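Local coordinates for uncharacterized protein (PDB 4ECO) that is of unknown function but, as a leucine-rich repeat protein, probably binds other proteins, at residues 518-522 / 523-527; 556-559 / 560-564. One frame throughout, in Å; residues are numbered along the deposited sequence.

Contact 1: 518-522 / 523-527; sequences IDLSY and NSFSK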
# COMPACT_ATOMS: atom_id res chain seq x y z
N ILE A 518 20.03 -14.38 11.00
CA ILE A 518 20.87 -13.21 11.06
C ILE A 518 21.67 -13.11 9.74
O ILE A 518 22.25 -14.10 9.27
CB ILE A 518 21.77 -13.17 12.33
CG1 ILE A 518 22.54 -11.83 12.44
CG2 ILE A 518 22.67 -14.40 12.46
CD1 ILE A 518 22.95 -11.45 13.86
N ASP A 519 21.63 -11.92 9.11
CA ASP A 519 22.39 -11.72 7.89
C ASP A 519 23.35 -10.56 8.06
O ASP A 519 22.95 -9.42 8.19
CB ASP A 519 21.49 -11.52 6.68
CG ASP A 519 22.17 -11.87 5.36
OD1 ASP A 519 23.41 -11.74 5.28
OD2 ASP A 519 21.45 -12.26 4.41
N LEU A 520 24.63 -10.88 8.11
CA LEU A 520 25.73 -9.93 8.25
C LEU A 520 26.50 -9.80 6.92
O LEU A 520 27.64 -9.32 6.92
CB LEU A 520 26.68 -10.39 9.38
CG LEU A 520 26.06 -10.67 10.76
CD1 LEU A 520 27.00 -11.44 11.61
CD2 LEU A 520 25.63 -9.37 11.45
N SER A 521 25.88 -10.22 5.81
CA SER A 521 26.52 -10.15 4.51
C SER A 521 26.79 -8.71 4.13
O SER A 521 25.96 -7.82 4.43
CB SER A 521 25.67 -10.83 3.44
OG SER A 521 25.65 -12.23 3.63
N TYR A 522 27.98 -8.47 3.51
CA TYR A 522 28.44 -7.15 3.06
C TYR A 522 28.73 -6.26 4.26
O TYR A 522 28.07 -5.25 4.49
CB TYR A 522 27.42 -6.48 2.13
CG TYR A 522 27.25 -7.26 0.85
CD1 TYR A 522 28.11 -7.05 -0.22
CD2 TYR A 522 26.25 -8.22 0.72
CE1 TYR A 522 27.95 -7.76 -1.41
CE2 TYR A 522 26.09 -8.93 -0.47
CZ TYR A 522 26.96 -8.72 -1.52
OH TYR A 522 26.87 -9.38 -2.73
N ASN A 523 29.75 -6.66 5.00
CA ASN A 523 30.21 -5.97 6.18
C ASN A 523 31.75 -6.04 6.23
O ASN A 523 32.38 -6.30 5.20
CB ASN A 523 29.53 -6.52 7.44
CG ASN A 523 28.25 -5.77 7.74
OD1 ASN A 523 28.27 -4.61 8.14
ND2 ASN A 523 27.11 -6.42 7.55
N SER A 524 32.37 -5.75 7.37
CA SER A 524 33.82 -5.65 7.40
C SER A 524 34.47 -6.53 8.46
O SER A 524 35.57 -6.23 8.90
CB SER A 524 34.21 -4.20 7.64
OG SER A 524 33.60 -3.39 6.65
N PHE A 525 33.84 -7.65 8.82
CA PHE A 525 34.40 -8.58 9.79
C PHE A 525 35.66 -9.22 9.28
O PHE A 525 35.67 -9.73 8.15
CB PHE A 525 33.39 -9.70 10.15
CG PHE A 525 32.21 -9.21 10.95
CD1 PHE A 525 32.30 -9.03 12.33
CD2 PHE A 525 31.01 -8.88 10.32
CE1 PHE A 525 31.21 -8.55 13.07
CE2 PHE A 525 29.93 -8.38 11.05
CZ PHE A 525 30.03 -8.22 12.42
N SER A 526 36.71 -9.22 10.11
CA SER A 526 37.98 -9.92 9.86
C SER A 526 38.10 -11.08 10.86
O SER A 526 38.71 -12.12 10.55
CB SER A 526 39.16 -8.97 9.95
OG SER A 526 39.00 -8.15 11.09
N LYS A 527 37.45 -10.89 12.05
CA LYS A 527 37.28 -11.85 13.14
C LYS A 527 35.84 -12.28 13.14
O LYS A 527 34.95 -11.43 13.27
CB LYS A 527 37.68 -11.24 14.51
CG LYS A 527 37.71 -12.28 15.65
CD LYS A 527 37.35 -11.71 17.02
CE LYS A 527 38.51 -11.05 17.76
NZ LYS A 527 39.48 -12.05 18.32

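Contact 2: 556-559 / 560-564; sequences REWP and EGITL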
# COMPACT_ATOMS: atom_id res chain seq x y z
N ARG A 556 38.87 -14.39 6.73
CA ARG A 556 39.74 -15.51 6.40
C ARG A 556 39.48 -16.69 7.37
O ARG A 556 39.84 -17.83 7.05
CB ARG A 556 41.22 -15.05 6.45
CG ARG A 556 41.55 -14.01 5.37
CD ARG A 556 42.85 -13.28 5.56
NE ARG A 556 43.98 -14.11 5.16
CZ ARG A 556 45.23 -13.92 5.55
NH1 ARG A 556 45.53 -12.92 6.37
NH2 ARG A 556 46.20 -14.74 5.14
N GLU A 557 38.77 -16.41 8.50
CA GLU A 557 38.45 -17.32 9.60
C GLU A 557 37.11 -18.07 9.39
O GLU A 557 36.05 -17.47 9.29
CB GLU A 557 38.38 -16.51 10.93
CG GLU A 557 38.04 -17.30 12.20
CD GLU A 557 37.64 -16.49 13.43
OE1 GLU A 557 37.86 -15.25 13.42
OE2 GLU A 557 37.10 -17.09 14.39
N TRP A 558 37.19 -19.42 9.43
CA TRP A 558 36.00 -20.28 9.38
C TRP A 558 35.45 -20.39 10.80
O TRP A 558 36.23 -20.60 11.73
CB TRP A 558 36.34 -21.66 8.78
CG TRP A 558 35.24 -22.68 8.96
CD1 TRP A 558 35.07 -23.53 10.02
CD2 TRP A 558 34.11 -22.88 8.10
NE1 TRP A 558 33.92 -24.25 9.87
CE2 TRP A 558 33.31 -23.89 8.69
CE3 TRP A 558 33.70 -22.34 6.86
CZ2 TRP A 558 32.14 -24.37 8.08
CZ3 TRP A 558 32.56 -22.82 6.26
CH2 TRP A 558 31.78 -23.82 6.87
N PRO A 559 34.12 -20.30 11.01
CA PRO A 559 33.58 -20.45 12.36
C PRO A 559 33.63 -21.91 12.84
O PRO A 559 32.63 -22.65 12.74
CB PRO A 559 32.14 -19.95 12.21
CG PRO A 559 31.77 -20.34 10.79
CD PRO A 559 33.04 -20.08 10.01
N GLU A 560 34.80 -22.34 13.36
CA GLU A 560 34.96 -23.71 13.84
C GLU A 560 33.97 -23.98 14.96
O GLU A 560 33.84 -23.15 15.86
CB GLU A 560 36.39 -24.02 14.27
CG GLU A 560 37.40 -24.01 13.13
CD GLU A 560 37.37 -25.15 12.13
OE1 GLU A 560 36.69 -26.18 12.37
OE2 GLU A 560 38.07 -25.01 11.10
N GLY A 561 33.20 -25.04 14.80
CA GLY A 561 32.15 -25.40 15.74
C GLY A 561 30.74 -25.15 15.21
O GLY A 561 29.78 -25.64 15.81
N ILE A 562 30.61 -24.42 14.08
CA ILE A 562 29.30 -24.10 13.49
C ILE A 562 28.50 -25.40 13.16
O ILE A 562 27.26 -25.36 13.21
CB ILE A 562 29.41 -23.17 12.26
CG1 ILE A 562 28.06 -22.48 11.97
CG2 ILE A 562 30.03 -23.85 11.02
CD1 ILE A 562 28.14 -21.09 11.22
N THR A 563 29.17 -26.54 12.90
CA THR A 563 28.44 -27.79 12.60
C THR A 563 27.71 -28.30 13.86
O THR A 563 26.84 -29.16 13.75
CB THR A 563 29.36 -28.87 12.03
OG1 THR A 563 30.32 -29.26 13.01
CG2 THR A 563 30.02 -28.45 10.72
N LEU A 564 28.02 -27.71 15.03
CA LEU A 564 27.39 -28.05 16.29
C LEU A 564 26.14 -27.16 16.56
O LEU A 564 25.52 -27.31 17.62
CB LEU A 564 28.38 -27.97 17.45
CG LEU A 564 29.60 -28.91 17.38
CD1 LEU A 564 30.38 -28.87 18.65
CD2 LEU A 564 29.21 -30.35 17.15

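Contact 1: 518-522 / 523-527
Asn523 turns its side chain back on the residues before it, and its ND2 meets Leu520 O. This is the asparagine of the leucine-rich repeat signature, and its bonds to the preceding coil are consistent with the asparagine ladder of such repeats. Its CB lies 3.4 Å from Leu520 O. CG packs against the preceding peptide, 3.3 Å from Tyr522 O. With chi1 near -90° the amide swings back toward the Leu520 carbonyl. ND2 then donates to Leu520 O at 3.0 Å in a nearly straight bond (163°), with the acceptor close to the amide plane but the donor above the carbonyl plane. ND2 also donates to Leu495 O, and OD1 accepts from Leu500 N. A leucine in its place would probably cost Leu520 O and Leu495 O a donor and leave the Leu500 amide without its acceptor, holding the turn less firmly to the preceding coil. Asp519 OD1 makes an Asx turn by accepting from Ser521 N at 2.9 Å. Leu520 CB meets Phe525 CE2 at 4.2 Å. Strand 517-519 runs parallel between strands 492-494 and 540-542, and the Asp519 side chain packs on helix 160-168.

Contact 2: 556-559 / 560-564
Ile562 N donates to Pro559 O at 3.0 Å, with an N-H...O angle of 155°. The bond closes a type II beta turn from Pro559 to Ile562, in the solenoid segment between strands 540-542 and 570-572. Gly561 takes the third position of the turn with a phi of 107°, where a side chain would press on the carbonyl oxygen of Glu560. Pro559, the first residue of this turn, is also the centre of an inverse gamma turn. Its bond, from Glu560 N to Trp558 O, is weak and bent although only 2.8 Å long. After the turn, Leu564 N bonds back to Gly561 O, leading into the 3-10 segment 562-564.

The side-chain polar ends look to the next coil. Glu560 bends at chi2, and its carboxylate accepts from the backbone N of Asn582 and of Glu583. Trp558 NE1 donates to Glu583 OE2. The carboxylate of Glu560 passes Trp558 CD1, with OE2 3.5 Å away, and its plane stands 61° from that of the indole. Glu560 CG lies at the indole edge, while Pro559 CD covers one face near the rim, 3.5 Å above the plane.

Apolar packing completes the contact. Pro559 CG touches Ile562 CD1 at 3.7 Å. Trp558 and Ile562 also both reach Leu571 of strand 570-572. Trp558 has CG anti to the backbone N, which carries the indole to Ile562. The two side chains cross at about a right angle, and Trp558 CZ2 lies 3.7 Å from Ile562 CG2.

In the fold
From the N terminus, the chain comes to contact 1 late, as it leaves strand 517-519. Contact 1 closes the turn at the end of that strand. The chain then passes through strand 540-542 and reaches contact 2, which closes a turn ahead of strand 570-572. The two lie in series, neither nested nor crossed, with centres about 14 Å apart. They meet where Glu557 OE1 comes 3.5 Å from Lys527 CA. The same oxygen accepts from the backbone N of Phe528, which the Pro559 side chain touches. Contact 1 joins its coil to the ones before and after it, and contact 2 joins its coil to strand 570-572 and to loop residues from Val581 to Ile585.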